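Local coordinates for protein transferrin (Manduca sexta, PDB 6WB6) that transports iron by binding a single ferric ion together with a carbonate anion, at residues D60-V63 / A64-I67; Y78-D81 / E82-D85; C393-S396 / V397-G401; H551-A554 / N555-E558; N627-I631 / F632-A636. One frame throughout, in Å; residues are numbered along the deposited sequence.

Contact 1 (D60-V63 / A64-I67)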
loop_
_atom_site.group_PDB
_atom_site.type_symbol
_atom_site.label_atom_id
_atom_site.label_comp_id
_atom_site.label_asym_id
_atom_site.label_seq_id
_atom_site.Cartn_x
_atom_site.Cartn_y
_atom_site.Cartn_z
ATOM N N ASP A 60 12.483 5.363 -9.194
ATOM C CA ASP A 60 11.815 6.173 -10.212
ATOM C C ASP A 60 12.653 6.267 -11.491
ATOM O O ASP A 60 12.111 6.249 -12.605
ATOM C CB ASP A 60 11.512 7.572 -9.651
ATOM C CG ASP A 60 10.640 7.542 -8.398
ATOM O OD1 ASP A 60 9.618 6.815 -8.354
ATOM O OD2 ASP A 60 10.994 8.244 -7.432
ATOM N N MET A 61 13.972 6.385 -11.349
ATOM C CA MET A 61 14.867 6.345 -12.501
ATOM C C MET A 61 14.641 5.079 -13.299
ATOM O O MET A 61 14.571 5.105 -14.536
ATOM C CB MET A 61 16.329 6.427 -12.037
ATOM C CG MET A 61 16.629 7.685 -11.209
ATOM S SD MET A 61 18.241 7.666 -10.373
ATOM C CE MET A 61 18.080 9.072 -9.256
ATOM N N TYR A 62 14.491 3.960 -12.596
ATOM C CA TYR A 62 14.202 2.716 -13.270
ATOM C C TYR A 62 12.894 2.809 -14.041
ATOM O O TYR A 62 12.835 2.428 -15.211
ATOM C CB TYR A 62 14.173 1.564 -12.263
ATOM C CG TYR A 62 13.987 0.255 -12.968
ATOM C CD1 TYR A 62 15.079 -0.432 -13.472
ATOM C CD2 TYR A 62 12.718 -0.262 -13.197
ATOM C CE1 TYR A 62 14.928 -1.606 -14.134
ATOM C CE2 TYR A 62 12.554 -1.453 -13.881
ATOM C CZ TYR A 62 13.671 -2.118 -14.341
ATOM O OH TYR A 62 13.550 -3.296 -15.023
ATOM N N VAL A 63 11.820 3.300 -13.404
ATOM C CA VAL A 63 10.577 3.514 -14.151
ATOM C C VAL A 63 10.857 4.375 -15.362
ATOM O O VAL A 63 10.310 4.156 -16.450
ATOM C CB VAL A 63 9.494 4.157 -13.268
ATOM C CG1 VAL A 63 8.269 4.565 -14.126
ATOM C CG2 VAL A 63 9.068 3.189 -12.161
ATOM N N ALA A 64 11.733 5.356 -15.191
ATOM C CA ALA A 64 11.958 6.333 -16.240
ATOM C C ALA A 64 12.743 5.709 -17.383
ATOM O O ALA A 64 12.468 5.975 -18.555
ATOM C CB ALA A 64 12.679 7.536 -15.647
ATOM N N SER A 65 13.675 4.818 -17.049
ATOM C CA SER A 65 14.518 4.178 -18.039
ATOM C C SER A 65 13.745 3.214 -18.914
ATOM O O SER A 65 14.279 2.771 -19.931
ATOM C CB SER A 65 15.667 3.432 -17.351
ATOM O OG SER A 65 15.205 2.219 -16.779
ATOM N N LYS A 66 12.510 2.883 -18.551
ATOM C CA LYS A 66 11.685 1.969 -19.327
ATOM C C LYS A 66 10.699 2.682 -20.239
ATOM O O LYS A 66 9.941 2.013 -20.943
ATOM C CB LYS A 66 10.894 1.037 -18.403
ATOM C CG LYS A 66 11.706 0.323 -17.328
ATOM C CD LYS A 66 13.071 -0.172 -17.817
ATOM C CE LYS A 66 12.955 -1.228 -18.900
ATOM N NZ LYS A 66 14.297 -1.793 -19.205
ATOM N N ILE A 67 10.650 4.008 -20.209
ATOM C CA ILE A 67 9.699 4.696 -21.078
ATOM C C ILE A 67 10.150 4.522 -22.520
ATOM O O ILE A 67 11.339 4.704 -22.821
ATOM C CB ILE A 67 9.583 6.173 -20.691
ATOM C CG1 ILE A 67 8.866 6.289 -19.346
ATOM C CG2 ILE A 67 8.794 6.954 -21.737
ATOM C CD1 ILE A 67 8.770 7.690 -18.836
#
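The carbonyl oxygen Y62 O is gripped by two donors from the next turn: S65 OG at 2.8 Å and, weakly, K66 N. This is the C-terminal turn of helix 58-65, and it illustrates how a helix runs out: the i to i-4 pattern persists in A64 N to D60 O (2.8 Å) and S65 N to M61 O (2.7 Å), then tightens. K66 N makes its better bond to V63 O at 3.3 Å, reaching it from above the carbonyl plane, and I67 N turns to A64 O at 3.1 Å. S65 OG lies between the backbone N and the carbonyl carbon of its own residue (chi1 76°), which folds it back over the preceding turn and lets it supplement the failing backbone pattern.

The helix is lodged in the N-terminal half of the protein. D60 does not point into the turn; its carboxylate accepts from the backbone N of D57, a predicted iron ligand, and forms salt bridges with R39 and R376. V63 and Y62 pack against helix 360-375 of the second half, so this helix lies at the meeting of the two halves.

K66 lays its aliphatic chain over one face of the Y62 ring. The lysine is kinked at chi2 and chi3 and crosses the tyrosine side chain at a slant. K66 CG starts 3.2 Å from Y62 O, and the CH-pi contact is made by K66 CD, which stands over that face toward the rim, 4.3 Å from the centroid of the Y62 ring.

Contact 2 (Y78-D81 / E82-D85)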
loop_
_atom_site.group_PDB
_atom_site.type_symbol
_atom_site.label_atom_id
_atom_site.label_comp_id
_atom_site.label_asym_id
_atom_site.label_seq_id
_atom_site.Cartn_x
_atom_site.Cartn_y
_atom_site.Cartn_z
ATOM N N TYR A 78 21.324 14.048 -4.863
ATOM C CA TYR A 78 21.125 14.501 -3.492
ATOM C C TYR A 78 21.928 13.613 -2.544
ATOM O O TYR A 78 21.704 12.397 -2.479
ATOM C CB TYR A 78 19.644 14.447 -3.127
ATOM C CG TYR A 78 18.751 15.423 -3.866
ATOM C CD1 TYR A 78 19.288 16.496 -4.577
ATOM C CD2 TYR A 78 17.370 15.270 -3.849
ATOM C CE1 TYR A 78 18.471 17.392 -5.242
ATOM C CE2 TYR A 78 16.539 16.166 -4.506
ATOM C CZ TYR A 78 17.094 17.217 -5.207
ATOM O OH TYR A 78 16.286 18.118 -5.867
ATOM N N ARG A 79 22.854 14.216 -1.808
ATOM C CA ARG A 79 23.753 13.487 -0.932
ATOM C C ARG A 79 23.602 14.017 0.492
ATOM O O ARG A 79 22.785 14.890 0.763
ATOM C CB ARG A 79 25.189 13.610 -1.444
ATOM C CG ARG A 79 25.329 13.177 -2.890
ATOM C CD ARG A 79 26.763 13.254 -3.344
ATOM N NE ARG A 79 26.989 12.549 -4.598
ATOM C CZ ARG A 79 28.161 12.535 -5.221
ATOM N NH1 ARG A 79 29.199 13.182 -4.713
ATOM N NH2 ARG A 79 28.307 11.874 -6.335
ATOM N N THR A 80 24.391 13.470 1.414
ATOM C CA THR A 80 24.394 13.954 2.786
ATOM C C THR A 80 25.566 14.904 2.973
ATOM O O THR A 80 26.561 14.848 2.248
ATOM C CB THR A 80 24.522 12.814 3.790
ATOM O OG1 THR A 80 25.688 12.064 3.457
ATOM C CG2 THR A 80 23.272 11.920 3.795
ATOM N N ASP A 81 25.443 15.771 3.978
ATOM C CA ASP A 81 26.577 16.597 4.375
ATOM C C ASP A 81 27.655 15.754 5.030
ATOM O O ASP A 81 28.837 16.098 4.951
ATOM C CB ASP A 81 26.090 17.717 5.291
ATOM C CG ASP A 81 25.388 18.831 4.511
ATOM O OD1 ASP A 81 25.960 19.319 3.512
ATOM O OD2 ASP A 81 24.265 19.212 4.877
ATOM N N GLU A 82 27.266 14.619 5.619
ATOM C CA GLU A 82 28.226 13.690 6.193
ATOM C C GLU A 82 29.051 13.018 5.110
ATOM O O GLU A 82 30.249 12.782 5.300
ATOM C CB GLU A 82 27.484 12.650 7.034
ATOM C CG GLU A 82 28.358 11.786 7.873
ATOM C CD GLU A 82 27.553 10.989 8.880
ATOM O OE1 GLU A 82 26.312 10.922 8.720
ATOM O OE2 GLU A 82 28.153 10.443 9.835
ATOM N N GLU A 83 28.440 12.708 3.966
ATOM C CA GLU A 83 29.125 12.025 2.865
ATOM C C GLU A 83 28.915 12.755 1.537
ATOM O O GLU A 83 28.419 12.184 0.559
ATOM C CB GLU A 83 28.639 10.580 2.771
ATOM C CG GLU A 83 29.024 9.713 3.961
ATOM C CD GLU A 83 28.523 8.295 3.825
ATOM O OE1 GLU A 83 27.366 8.042 4.206
ATOM O OE2 GLU A 83 29.270 7.450 3.297
ATOM N N PRO A 84 29.329 14.016 1.452
ATOM C CA PRO A 84 29.055 14.798 0.230
ATOM C C PRO A 84 29.754 14.255 -1.002
ATOM O O PRO A 84 29.297 14.508 -2.126
ATOM C CB PRO A 84 29.567 16.200 0.588
ATOM C CG PRO A 84 30.639 15.947 1.629
ATOM C CD PRO A 84 30.204 14.722 2.399
ATOM N N ASP A 85 30.828 13.502 -0.826
ATOM C CA ASP A 85 31.627 12.999 -1.936
ATOM C C ASP A 85 31.449 11.507 -2.201
ATOM O O ASP A 85 32.074 10.973 -3.117
ATOM C CB ASP A 85 33.098 13.327 -1.663
ATOM C CG ASP A 85 33.358 14.827 -1.697
ATOM O OD1 ASP A 85 32.964 15.446 -2.704
ATOM O OD2 ASP A 85 33.918 15.388 -0.723
HETATM O O HOH W 1 25.500 9.705 4.413
#
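R79 spans the turn from strand 72-79 to the loop after it, and its course can be read atom by atom. CB lies near E83 O, at 4.1 Å. The chain then runs extended from CG to NE, carrying CD to 3.1 Å from P84 O. That same oxygen receives the guanidinium: NH1 donates to P84 O at 2.9 Å in a nearly straight bond (168°), with the acceptor at the edge of the guanidinium and in its plane. The other side of the tip is occupied too, since NH2 forms a salt bridge with E77, two residues back along the chain.

The loop itself is pulled round by T80. Its OG1 lies between the backbone N and the carbonyl carbon (chi1 55°), turned forward to accept E83 N at 2.9 Å. The weak bond from E83 N to T80 O spans a beta turn with D81 and E82 at its corners, and the OG1 bond reinforces it. T80 and E83 lie alongside each other, and one water joins their tips, in contact with T80 OG1 and donating to E83 OE1. E82 leads elsewhere, to K228 and T237.

P84 has no N-H to give, and its carbonyl accepts from R79. A guanidinium held between the carboxylate of E77 and P84 O is thus likely to restrain this loop, which leads on toward Y90, an iron ligand.

Contact 3 (C393-S396 / V397-G401)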
loop_
_atom_site.group_PDB
_atom_site.type_symbol
_atom_site.label_atom_id
_atom_site.label_comp_id
_atom_site.label_asym_id
_atom_site.label_seq_id
_atom_site.Cartn_x
_atom_site.Cartn_y
_atom_site.Cartn_z
ATOM N N CYS A 393 -15.319 -9.361 -16.998
ATOM C CA CYS A 393 -14.146 -9.548 -16.150
ATOM C C CYS A 393 -14.354 -10.724 -15.210
ATOM O O CYS A 393 -13.421 -11.492 -14.950
ATOM C CB CYS A 393 -13.846 -8.275 -15.344
ATOM S SG CYS A 393 -12.702 -7.168 -16.141
ATOM N N LEU A 394 -15.563 -10.852 -14.661
ATOM C CA LEU A 394 -15.848 -11.963 -13.767
ATOM C C LEU A 394 -15.751 -13.287 -14.502
ATOM O O LEU A 394 -15.138 -14.235 -14.012
ATOM C CB LEU A 394 -17.228 -11.797 -13.143
ATOM C CG LEU A 394 -17.349 -10.581 -12.240
ATOM C CD1 LEU A 394 -18.806 -10.408 -11.903
ATOM C CD2 LEU A 394 -16.477 -10.739 -10.977
ATOM N N LYS A 395 -16.390 -13.393 -15.663
ATOM C CA LYS A 395 -16.209 -14.596 -16.465
ATOM C C LYS A 395 -14.737 -14.865 -16.695
ATOM O O LYS A 395 -14.300 -16.019 -16.691
ATOM C CB LYS A 395 -16.925 -14.459 -17.806
ATOM C CG LYS A 395 -16.675 -15.598 -18.788
ATOM C CD LYS A 395 -17.093 -16.980 -18.224
ATOM C CE LYS A 395 -17.341 -17.996 -19.365
ATOM N NZ LYS A 395 -17.360 -19.445 -18.911
ATOM N N SER A 396 -13.962 -13.815 -16.950
ATOM C CA SER A 396 -12.566 -14.039 -17.281
ATOM C C SER A 396 -11.814 -14.596 -16.087
ATOM O O SER A 396 -10.946 -15.463 -16.248
ATOM C CB SER A 396 -11.921 -12.743 -17.771
ATOM O OG SER A 396 -10.519 -12.882 -17.956
ATOM N N VAL A 397 -12.114 -14.112 -14.878
ATOM C CA VAL A 397 -11.483 -14.702 -13.697
ATOM C C VAL A 397 -11.840 -16.190 -13.612
ATOM O O VAL A 397 -10.976 -17.047 -13.410
ATOM C CB VAL A 397 -11.878 -13.930 -12.425
ATOM C CG1 VAL A 397 -11.217 -14.536 -11.153
ATOM C CG2 VAL A 397 -11.445 -12.445 -12.535
ATOM N N GLN A 398 -13.108 -16.525 -13.817
ATOM C CA GLN A 398 -13.494 -17.935 -13.819
ATOM C C GLN A 398 -12.689 -18.749 -14.827
ATOM O O GLN A 398 -12.160 -19.817 -14.494
ATOM C CB GLN A 398 -14.970 -18.069 -14.131
ATOM C CG GLN A 398 -15.446 -19.477 -14.045
ATOM C CD GLN A 398 -16.851 -19.608 -14.491
ATOM O OE1 GLN A 398 -17.724 -19.997 -13.711
ATOM N NE2 GLN A 398 -17.101 -19.284 -15.764
ATOM N N ASP A 399 -12.629 -18.274 -16.078
ATOM C CA ASP A 399 -11.939 -18.932 -17.179
ATOM C C ASP A 399 -10.450 -18.965 -16.974
ATOM O O ASP A 399 -9.747 -19.592 -17.768
ATOM C CB ASP A 399 -12.193 -18.200 -18.505
ATOM C CG ASP A 399 -13.589 -18.397 -19.030
ATOM O OD1 ASP A 399 -14.168 -19.478 -18.782
ATOM O OD2 ASP A 399 -14.098 -17.458 -19.691
ATOM N N ASN A 400 -9.958 -18.271 -15.957
ATOM C CA ASN A 400 -8.528 -18.038 -15.770
ATOM C C ASN A 400 -7.922 -17.181 -16.883
ATOM O O ASN A 400 -6.733 -17.282 -17.188
ATOM C CB ASN A 400 -7.759 -19.345 -15.659
ATOM C CG ASN A 400 -6.414 -19.156 -15.018
ATOM O OD1 ASN A 400 -6.252 -18.307 -14.135
ATOM N ND2 ASN A 400 -5.429 -19.918 -15.478
ATOM N N GLY A 401 -8.727 -16.339 -17.523
ATOM C CA GLY A 401 -8.146 -15.265 -18.299
ATOM C C GLY A 401 -7.597 -14.157 -17.430
ATOM O O GLY A 401 -6.783 -13.361 -17.893
HETATM O O HOH W 2 -16.133 -20.614 -20.631
#
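K395 and D399, one helical turn apart, form the electrostatic part of this contact: NZ meets D399 OD1 in a salt bridge of 3.2 Å, on the syn side of the carboxylate and 20° out of its plane. The lysine bends at chi2 (59°), so that its chain runs past the oxygen end of the carboxylate, with CG and CE both 3.3 Å from D399 OD2. A water also donates to D399 OD1; its separation from K395 NZ is too short to be taken at face value.

Backbone hydrogen bonding forms the second group. V397 N to C393 O, Q398 N to L394 O and D399 N to K395 O (2.9 Å) continue the alpha-helix 390-399 to its last turn. There the chain reverses in a Schellman motif: N400 takes a positive phi (65°), G401 N gives a weak bond to S396 O at 2.7 Å, and N400 N bonds to V397 O at 3.0 Å.

Covalent, polar and apolar links to the rest of the fold make the third group. C393 is joined by a disulfide to C356, in strand 352-357, and V397 and L394 face inward, V397 on A405 and L421, L394 on A415. S396 OG, anti to its own nitrogen, lies over G401, 3.2 Å from G401 C, and is hydrogen-bonded to S402 OG.

The outer face thus carries a charge pair and the inner face a disulfide and aliphatic groups. A carboxylate in the final turn would be expected to interact unfavourably with the negative end of the helix dipole, and the nearby lysine probably offsets that cost.

Contact 4 (H551-A554 / N555-E558)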
loop_
_atom_site.group_PDB
_atom_site.type_symbol
_atom_site.label_atom_id
_atom_site.label_comp_id
_atom_site.label_asym_id
_atom_site.label_seq_id
_atom_site.Cartn_x
_atom_site.Cartn_y
_atom_site.Cartn_z
ATOM N N HIS A 551 -25.503 13.653 7.501
ATOM C CA HIS A 551 -26.815 14.268 7.432
ATOM C C HIS A 551 -27.600 14.168 8.740
ATOM O O HIS A 551 -28.779 14.528 8.737
ATOM C CB HIS A 551 -27.639 13.633 6.299
ATOM C CG HIS A 551 -27.008 13.754 4.948
ATOM N ND1 HIS A 551 -27.424 14.679 4.013
ATOM C CD2 HIS A 551 -25.988 13.071 4.375
ATOM C CE1 HIS A 551 -26.692 14.554 2.920
ATOM N NE2 HIS A 551 -25.813 13.585 3.112
ATOM N N PHE A 552 -26.997 13.678 9.832
ATOM C CA PHE A 552 -27.691 13.504 11.106
ATOM C C PHE A 552 -26.916 14.192 12.214
ATOM O O PHE A 552 -25.736 13.893 12.421
ATOM C CB PHE A 552 -27.853 12.035 11.506
ATOM C CG PHE A 552 -28.754 11.263 10.621
ATOM C CD1 PHE A 552 -28.251 10.610 9.518
ATOM C CD2 PHE A 552 -30.108 11.194 10.884
ATOM C CE1 PHE A 552 -29.088 9.888 8.675
ATOM C CE2 PHE A 552 -30.946 10.474 10.066
ATOM C CZ PHE A 552 -30.438 9.810 8.954
ATOM N N ASP A 553 -27.604 15.042 12.966
ATOM C CA ASP A 553 -26.984 15.796 14.056
ATOM C C ASP A 553 -26.565 14.866 15.196
ATOM O O ASP A 553 -27.400 14.199 15.814
ATOM C CB ASP A 553 -27.967 16.865 14.537
ATOM C CG ASP A 553 -27.377 17.785 15.584
ATOM O OD1 ASP A 553 -27.051 17.304 16.683
ATOM O OD2 ASP A 553 -27.241 18.996 15.307
ATOM N N ALA A 554 -25.264 14.825 15.478
ATOM C CA ALA A 554 -24.735 13.893 16.471
ATOM C C ALA A 554 -25.343 14.098 17.859
ATOM O O ALA A 554 -25.462 13.140 18.636
ATOM C CB ALA A 554 -23.217 14.041 16.547
ATOM N N ASN A 555 -25.716 15.330 18.195
ATOM C CA ASN A 555 -26.311 15.601 19.495
ATOM C C ASN A 555 -27.755 15.127 19.599
ATOM O O ASN A 555 -28.243 14.941 20.716
ATOM C CB ASN A 555 -26.239 17.101 19.808
ATOM C CG ASN A 555 -24.829 17.623 19.801
ATOM O OD1 ASN A 555 -23.890 16.924 20.189
ATOM N ND2 ASN A 555 -24.662 18.845 19.332
ATOM N N GLN A 556 -28.449 14.908 18.479
ATOM C CA GLN A 556 -29.864 14.534 18.526
ATOM C C GLN A 556 -30.142 13.089 18.130
ATOM O O GLN A 556 -31.213 12.574 18.465
ATOM C CB GLN A 556 -30.692 15.452 17.611
ATOM C CG GLN A 556 -30.466 16.925 17.855
ATOM C CD GLN A 556 -31.089 17.790 16.770
ATOM O OE1 GLN A 556 -32.163 17.489 16.268
ATOM N NE2 GLN A 556 -30.401 18.863 16.397
ATOM N N TYR A 557 -29.211 12.425 17.455
ATOM C CA TYR A 557 -29.437 11.116 16.867
ATOM C C TYR A 557 -28.435 10.101 17.391
ATOM O O TYR A 557 -27.323 10.447 17.811
ATOM C CB TYR A 557 -29.344 11.181 15.358
ATOM C CG TYR A 557 -30.441 12.010 14.789
ATOM C CD1 TYR A 557 -31.681 11.453 14.522
ATOM C CD2 TYR A 557 -30.256 13.361 14.535
ATOM C CE1 TYR A 557 -32.706 12.209 13.999
ATOM C CE2 TYR A 557 -31.283 14.134 14.001
ATOM C CZ TYR A 557 -32.509 13.548 13.739
ATOM O OH TYR A 557 -33.551 14.288 13.220
ATOM N N GLU A 558 -28.864 8.843 17.374
ATOM C CA GLU A 558 -28.079 7.727 17.867
ATOM C C GLU A 558 -28.211 6.582 16.884
ATOM O O GLU A 558 -29.089 6.578 16.017
ATOM C CB GLU A 558 -28.569 7.263 19.240
ATOM C CG GLU A 558 -27.828 7.785 20.423
ATOM C CD GLU A 558 -28.614 7.506 21.684
ATOM O OE1 GLU A 558 -29.769 7.033 21.547
ATOM O OE2 GLU A 558 -28.100 7.762 22.790
#
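D553 O receives the backbone N-H groups of Q556 and Y557 and so closes a beta turn, D553 to Q556, at the entry to strand 557-560. The bond from Q556 N is the sounder one (3.0 Å, N-H...O 150°), although the donor stands well above the carbonyl plane; that from Y557 N is weak. The side chain of D553 adds to this, sharing Q556 N and reaching N555 N. With CG anti to the backbone N (chi1 -175°), OD1 swings over the turn and takes a weak bond from N555 N at 2.8 Å, an Asx turn, with another weak one from Q556 N at 3.3 Å. Three successive amides, those of N555, Q556 and Y557, are therefore shared between O and OD1 of D553. The side-chain amide of Q556 crosses the carboxylate at a slant, its plane 39° from that of D553.

Strand 557-560 then joins its sheet, E558 pairing with V442 along the backbone and its carboxylate forming a salt bridge with R569. F552 and Y557, just before and just after the turn, form a T-shaped pair whose centroids are 5.3 Å apart. The phenylalanine brings its edge to the tyrosine face, and both rings also touch V441, L534 and L572. F552 CD2 stands over the centre of the Y557 ring, while D553 O lies in that ring's plane at its edge, 3.2 Å from Y557 CD2.

Contact 5 (N627-I631 / F632-A636)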
loop_
_atom_site.group_PDB
_atom_site.type_symbol
_atom_site.label_atom_id
_atom_site.label_comp_id
_atom_site.label_asym_id
_atom_site.label_seq_id
_atom_site.Cartn_x
_atom_site.Cartn_y
_atom_site.Cartn_z
ATOM N N ASN A 627 -10.693 11.255 -14.662
ATOM C CA ASN A 627 -11.675 10.240 -14.305
ATOM C C ASN A 627 -11.498 9.828 -12.856
ATOM O O ASN A 627 -10.378 9.634 -12.388
ATOM C CB ASN A 627 -11.558 9.011 -15.192
ATOM C CG ASN A 627 -11.951 9.297 -16.610
ATOM O OD1 ASN A 627 -12.865 8.694 -17.115
ATOM N ND2 ASN A 627 -11.263 10.243 -17.257
ATOM N N ASN A 628 -12.607 9.681 -12.160
ATOM C CA ASN A 628 -12.573 9.269 -10.775
ATOM C C ASN A 628 -12.920 7.802 -10.647
ATOM O O ASN A 628 -13.519 7.196 -11.540
ATOM C CB ASN A 628 -13.524 10.127 -9.950
ATOM C CG ASN A 628 -13.014 11.524 -9.814
ATOM O OD1 ASN A 628 -12.177 11.800 -8.953
ATOM N ND2 ASN A 628 -13.445 12.406 -10.720
ATOM N N ASN A 629 -12.494 7.226 -9.525
ATOM C CA ASN A 629 -12.929 5.897 -9.148
ATOM C C ASN A 629 -12.445 4.866 -10.140
ATOM O O ASN A 629 -13.075 3.824 -10.311
ATOM C CB ASN A 629 -14.449 5.845 -9.035
ATOM C CG ASN A 629 -14.963 6.857 -8.077
ATOM O OD1 ASN A 629 -14.306 7.161 -7.068
ATOM N ND2 ASN A 629 -16.120 7.424 -8.386
ATOM N N VAL A 630 -11.324 5.162 -10.786
ATOM C CA VAL A 630 -10.709 4.216 -11.700
ATOM C C VAL A 630 -10.023 3.131 -10.876
ATOM O O VAL A 630 -9.117 3.423 -10.088
ATOM C CB VAL A 630 -9.718 4.918 -12.631
ATOM C CG1 VAL A 630 -9.266 3.959 -13.691
ATOM C CG2 VAL A 630 -10.360 6.160 -13.263
ATOM N N ILE A 631 -10.448 1.877 -11.068
ATOM C CA ILE A 631 -9.952 0.702 -10.333
ATOM C C ILE A 631 -10.359 0.772 -8.871
ATOM O O ILE A 631 -10.988 -0.152 -8.352
ATOM C CB ILE A 631 -8.426 0.526 -10.441
ATOM C CG1 ILE A 631 -8.034 0.315 -11.903
ATOM C CG2 ILE A 631 -7.992 -0.698 -9.624
ATOM C CD1 ILE A 631 -6.594 0.077 -12.166
ATOM N N PHE A 632 -9.979 1.843 -8.187
ATOM C CA PHE A 632 -10.378 2.059 -6.803
ATOM C C PHE A 632 -11.273 3.280 -6.741
ATOM O O PHE A 632 -11.142 4.204 -7.546
ATOM C CB PHE A 632 -9.153 2.247 -5.868
ATOM C CG PHE A 632 -8.087 1.153 -6.016
ATOM C CD1 PHE A 632 -8.265 -0.090 -5.444
ATOM C CD2 PHE A 632 -6.938 1.389 -6.736
ATOM C CE1 PHE A 632 -7.335 -1.093 -5.601
ATOM C CE2 PHE A 632 -5.983 0.404 -6.891
ATOM C CZ PHE A 632 -6.178 -0.850 -6.314
ATOM N N ASN A 633 -12.171 3.299 -5.767
ATOM C CA ASN A 633 -12.914 4.525 -5.535
ATOM C C ASN A 633 -12.007 5.550 -4.881
ATOM O O ASN A 633 -11.191 5.212 -4.019
ATOM C CB ASN A 633 -14.126 4.264 -4.666
ATOM C CG ASN A 633 -15.172 3.483 -5.402
ATOM O OD1 ASN A 633 -15.701 3.966 -6.392
ATOM N ND2 ASN A 633 -15.442 2.255 -4.956
ATOM N N ASN A 634 -12.139 6.804 -5.314
ATOM C CA ASN A 634 -11.360 7.889 -4.715
ATOM C C ASN A 634 -11.532 7.938 -3.203
ATOM O O ASN A 634 -10.638 8.401 -2.501
ATOM C CB ASN A 634 -11.759 9.245 -5.323
ATOM C CG ASN A 634 -11.270 9.435 -6.760
ATOM O OD1 ASN A 634 -11.162 8.477 -7.547
ATOM N ND2 ASN A 634 -10.996 10.690 -7.119
ATOM N N ALA A 635 -12.657 7.454 -2.680
ATOM C CA ALA A 635 -12.881 7.464 -1.239
ATOM C C ALA A 635 -12.120 6.368 -0.504
ATOM O O ALA A 635 -12.036 6.410 0.731
ATOM C CB ALA A 635 -14.372 7.314 -0.927
ATOM N N ALA A 636 -11.576 5.386 -1.217
ATOM C CA ALA A 636 -10.888 4.300 -0.538
ATOM C C ALA A 636 -9.715 4.850 0.260
ATOM O O ALA A 636 -8.947 5.682 -0.223
ATOM C CB ALA A 636 -10.398 3.255 -1.543
HETATM O O HOH W 3 -15.120 7.393 -4.373
#
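I631 CG2 lies over one face of the F632 ring in a CH-pi contact, 3.7 Å from the ring centroid and only 15° off its normal. The methyl is somewhat displaced toward the rim and is 3.6 Å from F632 CE2; the ring also meets that of W588. The pair rides on a classic gamma turn: I631 has a positive phi (67°) with negative psi, and F632 N makes a short, weak bond back to V630 O, an oxygen that also accepts from K365.

The other flat groups are asparagine amides. Those of N629 and N633 pass at a slant with planes 69° apart, N633 OD1 coming within 3.4 Å of N629 CG. Across the loop N629 and N634 exchange bonds, each side chain accepting from the other's backbone. N629 N gives to N634 OD1 at 2.7 Å, arriving above the amide plane, and N634 N gives to N629 OD1 at 2.8 Å, in the carbonyl plane. N629 itself has a left-handed conformation, and where the two arms lie close, N629 CA comes within 2.9 Å of F632 O in a CA-H...O contact.

The same N634 is the second residue of a type I turn from N633 to A636, which leads the loop toward strand 638-641. One water connects N629 to this turn, donating to N629 OD1 and accepting from A635 N at 3.0 Å.

In the fold
All five contacts are local, each lying within one continuous stretch, and they follow in series without nesting or crossing. Contact 1 finishes helix 58-65, after which the chain enters strand 72-79; contact 2 turns it at that strand's far end toward strand 90-97; the centres of the two contacts are about 24 Å apart. In the second half of this bilobal transferrin, contact 3 closes helix 390-399 just ahead of strand 405-407, one edge of a four-stranded sheet. Contact 4 starts strand 557-560 of the separate mixed sheet. Contact 5 delivers the chain to strand 638-641, the other edge of that four-stranded sheet, about 22 Å between centres from contact 3.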